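PDB 1Y9K: IAA acetyltransferase from Bacillus cereus ATCC 14579, which probably transfers an acetyl group to an amine nitrogen as an N-acetyltransferase of the GNAT fold. Local coordinates for residues I30-A42 and V48-K60. Sequence-based numbering, arbitrary orientation.
Sequences IATYVQRGLTYVA and VIGVYVLLETRPK
Tyr40 and Tyr52 lean over one another on one face of the antiparallel hairpin formed by strands 38-42 and 48-56. Their rings are nearly parallel, with planes at 14°, but slid so far apart that they scarcely overlap. Each offers its face to a bump of the other: the Tyr52 hydroxyl lies above the Tyr40 ring, toward its rim, while Tyr40 CB sits over the Tyr52 face as a CH-pi contact, 3.9 Å from the ring centroid. In Tyr52 a chi1 of 75° puts CG between the backbone N and the carbonyl carbon, and the ring reaches toward strand 38-42. Mutual backbone hydrogen bonds fix this pair, Tyr40 N to Tyr52 O being 2.9 Å.

On the other face Thr39, Val41, Val51 and Val53, beta-branched residues suited to extended strands, mesh closely, Thr39 CG2 meeting Val51 CG2 at 3.7 Å. Val53 is the bump under helix 30-36: its CG1 meets the edge of the Tyr33 ring at CD1 (3.7 Å), and CG2 rests against Thr39 OG1. Gly37 makes the tight turn from helix to strand, where a CB would collide with Leu54 O. Leu55 CD1 packs on Arg36 CB (3.6 Å) and lies over one face of the guanidinium, whose NH2 reaches Glu56 O through a water. At the far end Ile49 and Gly50 both face Ala42, a classic beta bulge.

Strand 6-10 flanks 38-43, and 61-69 flanks 48-56, within the mixed GNAT sheet. Helix 78-92 covers the tyrosine face, where Tyr52 OH is hydrogen-bonded to His85 and Thr89; on the other face, beneath helix 27-36, Tyr33 OH is hydrogen-bonded to Asp24 and Asn66.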
loop_
_atom_site.group_PDB
_atom_site.type_symbol
_atom_site.label_atom_id
_atom_site.label_comp_id
_atom_site.label_asym_id
_atom_site.label_seq_id
_atom_site.Cartn_x
_atom_site.Cartn_y
_atom_site.Cartn_z
ATOM N N ILE A 30 -6.061 2.475 9.969
ATOM C CA ILE A 30 -5.908 3.546 8.983
ATOM C C ILE A 30 -5.577 4.880 9.660
ATOM O O ILE A 30 -4.656 5.585 9.232
ATOM C CB ILE A 30 -7.173 3.659 8.078
ATOM C CG1 ILE A 30 -7.328 2.394 7.222
ATOM C CG2 ILE A 30 -7.130 4.915 7.191
ATOM C CD1 ILE A 30 -8.714 2.226 6.625
ATOM N N ALA A 31 -6.307 5.203 10.728
ATOM C CA ALA A 31 -6.053 6.411 11.504
ATOM C C ALA A 31 -4.625 6.487 12.066
ATOM O O ALA A 31 -4.024 7.560 12.048
ATOM C CB ALA A 31 -7.080 6.562 12.620
ATOM N N THR A 32 -4.089 5.354 12.535
ATOM C CA THR A 32 -2.719 5.290 13.062
ATOM C C THR A 32 -1.669 5.846 12.079
ATOM O O THR A 32 -0.816 6.652 12.478
ATOM C CB THR A 32 -2.316 3.871 13.655
ATOM O OG1 THR A 32 -2.226 2.846 12.635
ATOM C CG2 THR A 32 -3.309 3.433 14.734
ATOM N N TYR A 33 -1.763 5.485 10.800
ATOM C CA TYR A 33 -0.762 5.946 9.838
ATOM C C TYR A 33 -1.088 7.173 8.966
ATOM O O TYR A 33 -0.172 7.804 8.425
ATOM C CB TYR A 33 -0.246 4.800 8.974
ATOM C CG TYR A 33 -1.280 3.946 8.280
ATOM C CD1 TYR A 33 -1.825 4.327 7.051
ATOM C CD2 TYR A 33 -1.657 2.714 8.814
ATOM C CE1 TYR A 33 -2.743 3.519 6.387
ATOM C CE2 TYR A 33 -2.573 1.892 8.159
ATOM C CZ TYR A 33 -3.110 2.300 6.950
ATOM O OH TYR A 33 -4.014 1.495 6.310
ATOM N N VAL A 34 -2.360 7.517 8.816
ATOM C CA VAL A 34 -2.695 8.685 8.000
ATOM C C VAL A 34 -2.300 9.984 8.703
ATOM O O VAL A 34 -1.796 10.897 8.059
ATOM C CB VAL A 34 -4.183 8.713 7.498
ATOM C CG1 VAL A 34 -4.482 7.505 6.606
ATOM C CG2 VAL A 34 -5.166 8.790 8.660
ATOM N N GLN A 35 -2.488 10.034 10.024
ATOM C CA GLN A 35 -2.076 11.174 10.847
ATOM C C GLN A 35 -0.589 11.481 10.675
ATOM O O GLN A 35 -0.192 12.649 10.547
ATOM C CB GLN A 35 -2.379 10.898 12.329
ATOM C CG GLN A 35 -2.553 12.153 13.216
ATOM C CD GLN A 35 -1.239 12.915 13.533
ATOM O OE1 GLN A 35 -1.224 14.159 13.555
ATOM N NE2 GLN A 35 -0.149 12.174 13.787
ATOM N N ARG A 36 0.223 10.424 10.658
ATOM C CA ARG A 36 1.683 10.553 10.642
ATOM C C ARG A 36 2.291 10.555 9.239
ATOM O O ARG A 36 3.426 10.985 9.058
ATOM C CB ARG A 36 2.324 9.448 11.491
ATOM C CG ARG A 36 2.204 9.635 13.002
ATOM C CD ARG A 36 2.924 8.500 13.748
ATOM N NE ARG A 36 4.297 8.321 13.259
ATOM C CZ ARG A 36 4.930 7.154 13.135
ATOM N NH1 ARG A 36 4.338 6.005 13.474
ATOM N NH2 ARG A 36 6.176 7.146 12.667
ATOM N N GLY A 37 1.537 10.085 8.251
ATOM C CA GLY A 37 2.085 9.850 6.911
ATOM C C GLY A 37 1.569 10.729 5.786
ATOM O O GLY A 37 0.868 11.719 6.023
ATOM N N LEU A 38 1.917 10.353 4.559
ATOM C CA LEU A 38 1.625 11.153 3.377
ATOM C C LEU A 38 0.759 10.346 2.427
ATOM O O LEU A 38 1.147 9.255 2.002
ATOM C CB LEU A 38 2.923 11.577 2.666
ATOM C CG LEU A 38 4.086 12.172 3.469
ATOM C CD1 LEU A 38 5.402 12.084 2.692
ATOM C CD2 LEU A 38 3.804 13.610 3.874
ATOM N N THR A 39 -0.405 10.896 2.087
ATOM C CA THR A 39 -1.387 10.204 1.263
ATOM C C THR A 39 -1.467 10.799 -0.140
ATOM O O THR A 39 -1.619 12.004 -0.303
ATOM C CB THR A 39 -2.780 10.239 1.913
ATOM O OG1 THR A 39 -2.684 9.842 3.286
ATOM C CG2 THR A 39 -3.740 9.318 1.183
ATOM N N TYR A 40 -1.358 9.935 -1.147
ATOM C CA TYR A 40 -1.501 10.333 -2.542
ATOM C C TYR A 40 -2.667 9.577 -3.168
ATOM O O TYR A 40 -2.852 8.394 -2.895
ATOM C CB TYR A 40 -0.198 10.083 -3.315
ATOM C CG TYR A 40 0.995 10.804 -2.723
ATOM C CD1 TYR A 40 1.546 10.393 -1.503
ATOM C CD2 TYR A 40 1.577 11.890 -3.378
ATOM C CE1 TYR A 40 2.633 11.044 -0.939
ATOM C CE2 TYR A 40 2.674 12.554 -2.824
ATOM C CZ TYR A 40 3.191 12.123 -1.596
ATOM O OH TYR A 40 4.270 12.769 -1.021
ATOM N N VAL A 41 -3.466 10.257 -3.985
ATOM C CA VAL A 41 -4.581 9.586 -4.660
ATOM C C VAL A 41 -4.425 9.549 -6.181
ATOM O O VAL A 41 -3.779 10.410 -6.762
ATOM C CB VAL A 41 -5.975 10.154 -4.255
ATOM C CG1 VAL A 41 -6.201 10.003 -2.759
ATOM C CG2 VAL A 41 -6.144 11.623 -4.704
ATOM N N ALA A 42 -5.008 8.527 -6.802
ATOM C CA ALA A 42 -5.107 8.435 -8.256
ATOM C C ALA A 42 -6.532 8.790 -8.693
ATOM O O ALA A 42 -7.513 8.299 -8.114
ATOM C CB ALA A 42 -4.732 7.044 -8.731
ATOM N N VAL A 48 -11.799 9.518 -7.659
ATOM C CA VAL A 48 -10.658 8.876 -6.994
ATOM C C VAL A 48 -10.775 7.341 -7.015
ATOM O O VAL A 48 -11.683 6.763 -6.411
ATOM C CB VAL A 48 -10.492 9.375 -5.542
ATOM C CG1 VAL A 48 -9.422 8.549 -4.792
ATOM C CG2 VAL A 48 -10.139 10.858 -5.533
ATOM N N ILE A 49 -9.837 6.696 -7.705
ATOM C CA ILE A 49 -9.896 5.250 -7.963
ATOM C C ILE A 49 -8.653 4.463 -7.471
ATOM O O ILE A 49 -8.579 3.237 -7.597
ATOM C CB ILE A 49 -10.171 4.961 -9.472
ATOM C CG1 ILE A 49 -9.274 5.806 -10.391
ATOM C CG2 ILE A 49 -11.632 5.230 -9.814
ATOM C CD1 ILE A 49 -7.810 5.415 -10.414
ATOM N N GLY A 50 -7.694 5.184 -6.902
ATOM C CA GLY A 50 -6.479 4.603 -6.363
ATOM C C GLY A 50 -5.948 5.461 -5.229
ATOM O O GLY A 50 -6.261 6.653 -5.131
ATOM N N VAL A 51 -5.153 4.853 -4.359
ATOM C CA VAL A 51 -4.566 5.566 -3.243
ATOM C C VAL A 51 -3.318 4.827 -2.777
ATOM O O VAL A 51 -3.170 3.633 -3.051
ATOM C CB VAL A 51 -5.591 5.747 -2.081
ATOM C CG1 VAL A 51 -6.062 4.389 -1.519
ATOM C CG2 VAL A 51 -5.040 6.654 -0.985
ATOM N N TYR A 52 -2.408 5.562 -2.131
ATOM C CA TYR A 52 -1.351 4.983 -1.309
ATOM C C TYR A 52 -0.951 5.944 -0.176
ATOM O O TYR A 52 -1.113 7.162 -0.293
ATOM C CB TYR A 52 -0.143 4.537 -2.149
ATOM C CG TYR A 52 0.766 5.647 -2.674
ATOM C CD1 TYR A 52 1.727 6.241 -1.850
ATOM C CD2 TYR A 52 0.688 6.072 -4.008
ATOM C CE1 TYR A 52 2.577 7.243 -2.331
ATOM C CE2 TYR A 52 1.533 7.068 -4.500
ATOM C CZ TYR A 52 2.471 7.647 -3.651
ATOM O OH TYR A 52 3.301 8.629 -4.118
ATOM N N VAL A 53 -0.464 5.381 0.925
ATOM C CA VAL A 53 0.004 6.143 2.075
ATOM C C VAL A 53 1.455 5.731 2.326
ATOM O O VAL A 53 1.763 4.538 2.471
ATOM C CB VAL A 53 -0.864 5.879 3.350
ATOM C CG1 VAL A 53 -0.378 6.695 4.550
ATOM C CG2 VAL A 53 -2.319 6.181 3.086
ATOM N N LEU A 54 2.336 6.735 2.349
ATOM C CA LEU A 54 3.743 6.575 2.718
ATOM C C LEU A 54 3.946 6.989 4.160
ATOM O O LEU A 54 3.427 8.013 4.588
ATOM C CB LEU A 54 4.630 7.428 1.817
ATOM C CG LEU A 54 4.877 6.863 0.424
ATOM C CD1 LEU A 54 5.730 7.810 -0.392
ATOM C CD2 LEU A 54 5.536 5.493 0.512
ATOM N N LEU A 55 4.672 6.175 4.921
ATOM C CA LEU A 55 5.051 6.536 6.284
ATOM C C LEU A 55 6.562 6.425 6.443
ATOM O O LEU A 55 7.163 5.450 5.998
ATOM C CB LEU A 55 4.337 5.639 7.291
ATOM C CG LEU A 55 4.517 5.899 8.793
ATOM C CD1 LEU A 55 3.877 7.220 9.198
ATOM C CD2 LEU A 55 3.957 4.750 9.623
ATOM N N GLU A 56 7.169 7.437 7.059
ATOM C CA GLU A 56 8.597 7.412 7.376
ATOM C C GLU A 56 8.815 6.665 8.687
ATOM O O GLU A 56 8.261 7.033 9.731
ATOM C CB GLU A 56 9.181 8.829 7.441
ATOM C CG GLU A 56 10.696 8.857 7.271
ATOM C CD GLU A 56 11.295 10.249 7.403
ATOM O OE1 GLU A 56 10.546 11.243 7.471
ATOM O OE2 GLU A 56 12.532 10.345 7.433
ATOM N N THR A 57 9.630 5.616 8.628
ATOM C CA THR A 57 9.705 4.648 9.717
ATOM C C THR A 57 11.082 4.647 10.397
ATOM O O THR A 57 11.345 5.484 11.275
ATOM C CB THR A 57 9.297 3.233 9.224
ATOM O OG1 THR A 57 10.136 2.841 8.133
ATOM C CG2 THR A 57 7.836 3.231 8.742
ATOM N N ARG A 58 11.938 3.699 10.008
ATOM C CA ARG A 58 13.335 3.671 10.415
ATOM C C ARG A 58 14.092 4.752 9.639
ATOM O O ARG A 58 13.541 5.312 8.690
ATOM C CB ARG A 58 13.938 2.293 10.141
ATOM C CG ARG A 58 13.578 1.236 11.158
ATOM C CD ARG A 58 14.585 0.082 11.129
ATOM N NE ARG A 58 13.897 -1.194 11.266
ATOM C CZ ARG A 58 14.293 -2.334 10.701
ATOM N NH1 ARG A 58 15.392 -2.380 9.955
ATOM N NH2 ARG A 58 13.577 -3.438 10.875
ATOM N N PRO A 59 15.349 5.064 10.040
ATOM C CA PRO A 59 16.117 6.093 9.336
ATOM C C PRO A 59 16.159 5.896 7.824
ATOM O O PRO A 59 16.420 4.782 7.354
ATOM C CB PRO A 59 17.522 5.940 9.924
ATOM C CG PRO A 59 17.290 5.443 11.287
ATOM C CD PRO A 59 16.123 4.502 11.165
ATOM N N LYS A 60 15.882 6.971 7.082
ATOM C CA LYS A 60 16.003 6.990 5.616
ATOM C C LYS A 60 15.089 5.955 4.940
ATOM O O LYS A 60 15.306 5.564 3.782
ATOM C CB LYS A 60 17.477 6.811 5.176
ATOM C CG LYS A 60 18.440 7.951 5.568
ATOM C CD LYS A 60 18.042 9.235 4.861
ATOM C CE LYS A 60 18.753 10.479 5.418
ATOM N NZ LYS A 60 17.852 11.686 5.282
HETATM O O HOH W 1 6.965 9.164 10.889
HETATM O O HOH W 2 5.558 10.174 6.935
#